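Local coordinates for mitochondrial dynamics protein MID49 (PDB 4WOY), which promotes recruitment of the fission mediator dynamin-related protein 1 to the mitochondrial surface, is required for mitochondrial fission and regulates that partner's GTPase activity, at residues 150-155 / 163-168; 67-72 / 172-177. The protein carries 1 engineered substitution. One frame throughout, in Å; residues are numbered along the deposited sequence.

Interaction 1 (150-155 / 163-168); sequences LGCLIW and LLLKVQ
Leu153 to Trp155 pair with Leu164 to Lys166 as the two arms of a beta hairpin, running antiparallel at 165° with the short axes 4.7 Å apart. The hairpin belongs to the mixed sheet of the nucleotidyltransferase-like domain, part of the predicted cytoplasmic portion of this outer-membrane protein. Two hydrogen-bonded pairs, Leu153 with Lys166 and Trp155 with Leu164, flank the non-hydrogen-bonded pair Ile154-Leu165. At the Trp155 end, Trp155 N gives a bond of 3.1 Å to Leu164 O, and Leu164 N returns one of 2.7 Å to Trp155 O. On the sheet face that carries Trp155, the indole lies across Leu164: Leu164 CB sits 3.9 Å from the centroid of the six-membered ring, a CH-pi contact displaced toward the rim. Lys166 CB meets the same ring at its edge, in plane, while the amino end of Lys166 leaves for a salt bridge with Glu173. Buried on the other face are Ile154, packed on Trp143 and Ile146 of helix 143-150, and Leu165, against Leu27 of helix 18-42. Leu165 has CG anti to the backbone N (chi1 -176°), and chi2 of 61° then brings CD1 across toward strand 153-156, where it meets Ile154 CG1 at 3.3 Å and Cys152 SG at 3.5 Å.

Interaction 2 (67-72 / 172-177); sequences EHVRLL and LEFTLA
Val69 and Leu176 sit side by side as a parallel beta pair, deep in the same mixed sheet, where strand 69-74 lies between strands 52-54 and 173-182 of the nucleotidyltransferase-like fold. The short axes come within 4.6 Å, with their directions 29° apart. The backbone bonds alternate: Thr175 O accepts from Val69 N, Val69 O from Ala177 N, and Ala177 O from Leu71 N. On the buried face the branched end of Val69 fits into the dip between Phe174 and Leu176. Its CG1, anti to the backbone N (chi1 179°), leans on Leu176 CD2 at 3.7 Å, while CG2 goes the other way and meets Phe174 CD2 at 3.8 Å. Leu71 CB comes more loosely against Leu176 CD2, and Ala32 and Ile31 of helix 18-42 pack on Leu71 and Leu176 respectively. On the face that carries Ala177, His68 and Thr175 lie side by side, and the methyl CG2 of Thr175 stands over one face of the imidazole, 4.0 Å from its centroid, offset toward the rim. The small CB of Ala177 is a low bump, approaching His68 CD2 at 4.3 Å. Where the strands part, one water takes over from direct pairing, accepting from Thr175 N at 2.8 Å and donating to Glu67 O at 3.0 Å.

Both segments of interaction 1 fall between 67-72 and 172-177, so it is nested in the loop that interaction 2 closes; strands 162-166 and 173-182 are consecutive in the chain and neighbours in one sheet. The contact centres lie about 11 Å apart. A probable hydrogen bond of 2.7 Å from Leu165 N to Phe174 O joins them, and the Lys166-Glu173 bridge spans both, its exact length doubtful because Glu173 is poorly ordered. Helix 18-42 backs both contacts, also placing Leu23 on Gln168 and Ala24 on Leu172. The centre of interaction 1 lies about 21 Å from the centre of the chain, that of interaction 2 about 10 Å.

Interaction 1 (150-155 / 163-168)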
loop_
_atom_site.group_PDB
_atom_site.type_symbol
_atom_site.label_atom_id
_atom_site.label_comp_id
_atom_site.label_asym_id
_atom_site.label_seq_id
_atom_site.Cartn_x
_atom_site.Cartn_y
_atom_site.Cartn_z
ATOM N N LEU A 150 -9.176 24.385 4.166
ATOM C CA LEU A 150 -7.808 24.058 3.789
ATOM C C LEU A 150 -7.428 24.528 2.385
ATOM O O LEU A 150 -6.347 24.201 1.891
ATOM C CB LEU A 150 -7.591 22.546 3.894
ATOM C CG LEU A 150 -7.813 21.907 5.268
ATOM C CD1 LEU A 150 -7.700 20.402 5.160
ATOM C CD2 LEU A 150 -6.820 22.442 6.299
ATOM N N GLY A 151 -8.313 25.285 1.743
ATOM C CA GLY A 151 -8.065 25.750 0.391
ATOM C C GLY A 151 -7.824 24.638 -0.626
ATOM O O GLY A 151 -6.824 24.669 -1.345
ATOM N N CYS A 152 -8.705 23.633 -0.653
ATOM C CA CYS A 152 -8.674 22.574 -1.665
ATOM C C CYS A 152 -10.057 21.930 -1.780
ATOM O O CYS A 152 -10.963 22.293 -1.046
ATOM C CB CYS A 152 -7.636 21.509 -1.319
ATOM S SG CYS A 152 -7.962 20.647 0.244
ATOM N N LEU A 153 -10.219 20.992 -2.708
ATOM C CA LEU A 153 -11.444 20.190 -2.805
ATOM C C LEU A 153 -11.147 18.754 -2.392
ATOM O O LEU A 153 -10.196 18.161 -2.897
ATOM C CB LEU A 153 -12.010 20.171 -4.227
ATOM C CG LEU A 153 -13.532 20.296 -4.367
ATOM C CD1 LEU A 153 -13.934 21.781 -4.348
ATOM C CD2 LEU A 153 -14.087 19.544 -5.593
ATOM N N ILE A 154 -11.968 18.190 -1.511
ATOM C CA ILE A 154 -11.823 16.794 -1.112
ATOM C C ILE A 154 -13.144 16.070 -1.322
ATOM O O ILE A 154 -14.189 16.556 -0.873
ATOM C CB ILE A 154 -11.413 16.643 0.374
ATOM C CG1 ILE A 154 -10.399 17.731 0.763
ATOM C CG2 ILE A 154 -10.942 15.233 0.642
ATOM C CD1 ILE A 154 -10.324 18.048 2.232
ATOM N N TRP A 155 -13.108 14.922 -1.997
ATOM C CA TRP A 155 -14.320 14.136 -2.192
ATOM C C TRP A 155 -14.029 12.633 -2.297
ATOM O O TRP A 155 -12.963 12.226 -2.765
ATOM C CB TRP A 155 -15.073 14.608 -3.444
ATOM C CG TRP A 155 -14.445 14.173 -4.732
ATOM C CD1 TRP A 155 -14.783 13.084 -5.482
ATOM C CD2 TRP A 155 -13.378 14.825 -5.435
ATOM N NE1 TRP A 155 -13.986 13.011 -6.601
ATOM C CE2 TRP A 155 -13.117 14.071 -6.596
ATOM C CE3 TRP A 155 -12.615 15.970 -5.193
ATOM C CZ2 TRP A 155 -12.122 14.426 -7.511
ATOM C CZ3 TRP A 155 -11.635 16.316 -6.102
ATOM C CH2 TRP A 155 -11.398 15.552 -7.247
ATOM N N LEU A 163 -10.158 8.804 -0.887
ATOM C CA LEU A 163 -10.481 10.215 -0.781
ATOM C C LEU A 163 -9.668 10.956 -1.826
ATOM O O LEU A 163 -8.443 10.945 -1.775
ATOM C CB LEU A 163 -10.142 10.720 0.616
ATOM C CG LEU A 163 -11.190 10.378 1.675
ATOM C CD1 LEU A 163 -10.720 10.832 3.060
ATOM C CD2 LEU A 163 -12.545 10.944 1.315
ATOM N N LEU A 164 -10.319 11.628 -2.765
ATOM C CA LEU A 164 -9.543 12.277 -3.814
ATOM C C LEU A 164 -9.351 13.745 -3.465
ATOM O O LEU A 164 -10.280 14.451 -3.074
ATOM C CB LEU A 164 -10.214 12.125 -5.194
ATOM C CG LEU A 164 -10.229 10.735 -5.868
ATOM C CD1 LEU A 164 -10.844 10.795 -7.269
ATOM C CD2 LEU A 164 -8.848 10.086 -5.935
ATOM N N LEU A 165 -8.107 14.190 -3.596
ATOM C CA LEU A 165 -7.766 15.542 -3.240
ATOM C C LEU A 165 -7.326 16.443 -4.410
ATOM O O LEU A 165 -6.282 16.220 -5.038
ATOM C CB LEU A 165 -6.675 15.497 -2.181
ATOM C CG LEU A 165 -6.446 16.937 -1.776
ATOM C CD1 LEU A 165 -7.734 17.430 -1.221
ATOM C CD2 LEU A 165 -5.366 17.151 -0.759
ATOM N N LYS A 166 -8.168 17.444 -4.672
ATOM C CA LYS A 166 -8.001 18.491 -5.683
ATOM C C LYS A 166 -7.938 19.871 -5.003
ATOM O O LYS A 166 -8.852 20.268 -4.297
ATOM C CB LYS A 166 -9.145 18.433 -6.710
ATOM C CG LYS A 166 -8.910 19.139 -8.036
ATOM C CD LYS A 166 -7.870 18.514 -8.938
ATOM C CE LYS A 166 -7.824 19.315 -10.245
ATOM N NZ LYS A 166 -6.666 19.038 -11.149
ATOM N N VAL A 167 -6.872 20.607 -5.235
ATOM C CA VAL A 167 -5.901 20.167 -6.184
ATOM C C VAL A 167 -4.692 19.827 -5.297
ATOM O O VAL A 167 -4.341 18.655 -5.248
ATOM C CB VAL A 167 -5.628 21.242 -7.313
ATOM C CG1 VAL A 167 -4.934 20.641 -8.528
ATOM C CG2 VAL A 167 -6.916 21.938 -7.744
ATOM N N GLN A 168 -4.047 20.751 -4.567
ATOM C CA GLN A 168 -4.358 22.171 -4.402
ATOM C C GLN A 168 -3.705 22.848 -5.571
ATOM O O GLN A 168 -2.594 22.470 -5.939
ATOM C CB GLN A 168 -3.800 22.708 -3.097
ATOM C CG GLN A 168 -4.001 24.188 -2.876
ATOM C CD GLN A 168 -3.353 24.642 -1.592
ATOM O OE1 GLN A 168 -2.838 23.825 -0.825
ATOM N NE2 GLN A 168 -3.372 25.943 -1.345
#

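Interaction 2 (67-72 / 172-177)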
loop_
_atom_site.group_PDB
_atom_site.type_symbol
_atom_site.label_atom_id
_atom_site.label_comp_id
_atom_site.label_asym_id
_atom_site.label_seq_id
_atom_site.Cartn_x
_atom_site.Cartn_y
_atom_site.Cartn_z
ATOM N N GLU A 67 2.137 7.420 -5.655
ATOM C CA GLU A 67 1.304 6.402 -5.032
ATOM C C GLU A 67 0.253 7.043 -4.138
ATOM O O GLU A 67 0.322 8.245 -3.818
ATOM C CB GLU A 67 2.150 5.455 -4.181
ATOM C CG GLU A 67 3.329 4.870 -4.888
ATOM C CD GLU A 67 2.918 3.917 -5.969
ATOM O OE1 GLU A 67 1.887 3.230 -5.789
ATOM O OE2 GLU A 67 3.643 3.830 -6.983
ATOM N N HIS A 68 -0.703 6.226 -3.711
ATOM C CA HIS A 68 -1.668 6.647 -2.706
ATOM C C HIS A 68 -0.946 7.089 -1.449
ATOM O O HIS A 68 0.192 6.682 -1.182
ATOM C CB HIS A 68 -2.632 5.513 -2.340
ATOM C CG HIS A 68 -3.616 5.196 -3.412
ATOM N ND1 HIS A 68 -3.705 5.918 -4.578
ATOM C CD2 HIS A 68 -4.564 4.225 -3.496
ATOM C CE1 HIS A 68 -4.656 5.412 -5.344
ATOM N NE2 HIS A 68 -5.194 4.388 -4.701
ATOM N N VAL A 69 -1.612 7.942 -0.691
ATOM C CA VAL A 69 -1.156 8.324 0.619
ATOM C C VAL A 69 -2.018 7.552 1.625
ATOM O O VAL A 69 -3.259 7.655 1.616
ATOM C CB VAL A 69 -1.257 9.831 0.818
ATOM C CG1 VAL A 69 -0.792 10.234 2.230
ATOM C CG2 VAL A 69 -0.482 10.544 -0.288
ATOM N N ARG A 70 -1.367 6.742 2.454
ATOM C CA ARG A 70 -2.102 5.929 3.417
ATOM C C ARG A 70 -2.584 6.772 4.596
ATOM O O ARG A 70 -1.836 7.579 5.160
ATOM C CB ARG A 70 -1.246 4.751 3.895
ATOM C CG ARG A 70 -0.211 4.334 2.870
ATOM C CD ARG A 70 0.074 2.836 2.830
ATOM N NE ARG A 70 0.271 2.254 4.145
ATOM C CZ ARG A 70 0.220 0.948 4.379
ATOM N NH1 ARG A 70 -0.002 0.093 3.384
ATOM N NH2 ARG A 70 0.391 0.496 5.608
ATOM N N LEU A 71 -3.862 6.623 4.914
ATOM C CA LEU A 71 -4.428 7.200 6.112
ATOM C C LEU A 71 -4.874 6.022 6.991
ATOM O O LEU A 71 -5.912 5.380 6.744
ATOM C CB LEU A 71 -5.573 8.139 5.763
ATOM C CG LEU A 71 -5.965 9.121 6.853
ATOM C CD1 LEU A 71 -4.721 9.871 7.285
ATOM C CD2 LEU A 71 -7.025 10.089 6.356
ATOM N N LEU A 72 -4.046 5.722 7.992
ATOM C CA LEU A 72 -4.246 4.570 8.859
ATOM C C LEU A 72 -5.161 4.940 10.007
ATOM O O LEU A 72 -4.910 5.925 10.690
ATOM C CB LEU A 72 -2.922 4.069 9.420
ATOM C CG LEU A 72 -1.830 3.620 8.461
ATOM C CD1 LEU A 72 -0.781 2.802 9.203
ATOM C CD2 LEU A 72 -2.423 2.847 7.297
ATOM N N LEU A 172 -0.608 20.182 -7.778
ATOM C CA LEU A 172 -0.646 18.942 -6.998
ATOM C C LEU A 172 -1.994 18.283 -7.111
ATOM O O LEU A 172 -2.971 18.957 -7.243
ATOM C CB LEU A 172 -0.351 19.218 -5.536
ATOM C CG LEU A 172 0.326 18.014 -4.940
ATOM C CD1 LEU A 172 1.773 18.002 -5.393
ATOM C CD2 LEU A 172 0.183 18.069 -3.420
ATOM N N GLU A 173 -2.020 16.959 -7.106
ATOM C CA GLU A 173 -3.239 16.162 -7.024
ATOM C C GLU A 173 -2.880 14.940 -6.243
ATOM O O GLU A 173 -1.805 14.406 -6.490
ATOM C CB GLU A 173 -3.731 15.746 -8.402
ATOM C CG GLU A 173 -4.557 16.755 -9.134
ATOM C CD GLU A 173 -4.818 16.332 -10.572
ATOM O OE1 GLU A 173 -4.067 15.472 -11.081
ATOM O OE2 GLU A 173 -5.746 16.875 -11.207
ATOM N N PHE A 174 -3.735 14.451 -5.347
ATOM C CA PHE A 174 -3.487 13.103 -4.831
ATOM C C PHE A 174 -4.646 12.392 -4.143
ATOM O O PHE A 174 -5.709 12.957 -3.910
ATOM C CB PHE A 174 -2.290 13.104 -3.882
ATOM C CG PHE A 174 -2.499 13.875 -2.632
ATOM C CD1 PHE A 174 -2.224 15.226 -2.587
ATOM C CD2 PHE A 174 -2.942 13.244 -1.484
ATOM C CE1 PHE A 174 -2.389 15.942 -1.430
ATOM C CE2 PHE A 174 -3.125 13.960 -0.315
ATOM C CZ PHE A 174 -2.836 15.308 -0.291
ATOM N N THR A 175 -4.400 11.126 -3.814
ATOM C CA THR A 175 -5.405 10.251 -3.262
ATOM C C THR A 175 -5.060 9.770 -1.858
ATOM O O THR A 175 -3.934 9.375 -1.593
ATOM C CB THR A 175 -5.591 9.049 -4.162
ATOM O OG1 THR A 175 -5.921 9.509 -5.474
ATOM C CG2 THR A 175 -6.709 8.156 -3.645
ATOM N N LEU A 176 -6.034 9.825 -0.957
ATOM C CA LEU A 176 -5.873 9.266 0.368
ATOM C C LEU A 176 -6.595 7.920 0.420
ATOM O O LEU A 176 -7.763 7.806 0.022
ATOM C CB LEU A 176 -6.419 10.203 1.444
ATOM C CG LEU A 176 -5.585 11.436 1.807
ATOM C CD1 LEU A 176 -6.469 12.473 2.491
ATOM C CD2 LEU A 176 -4.401 11.095 2.703
ATOM N N ALA A 177 -5.890 6.887 0.859
ATOM C CA ALA A 177 -6.552 5.605 1.097
ATOM C C ALA A 177 -6.842 5.500 2.580
ATOM O O ALA A 177 -5.914 5.425 3.398
ATOM C CB ALA A 177 -5.701 4.431 0.615
HETATM O O HOH W 1 -1.972 10.008 -4.670
#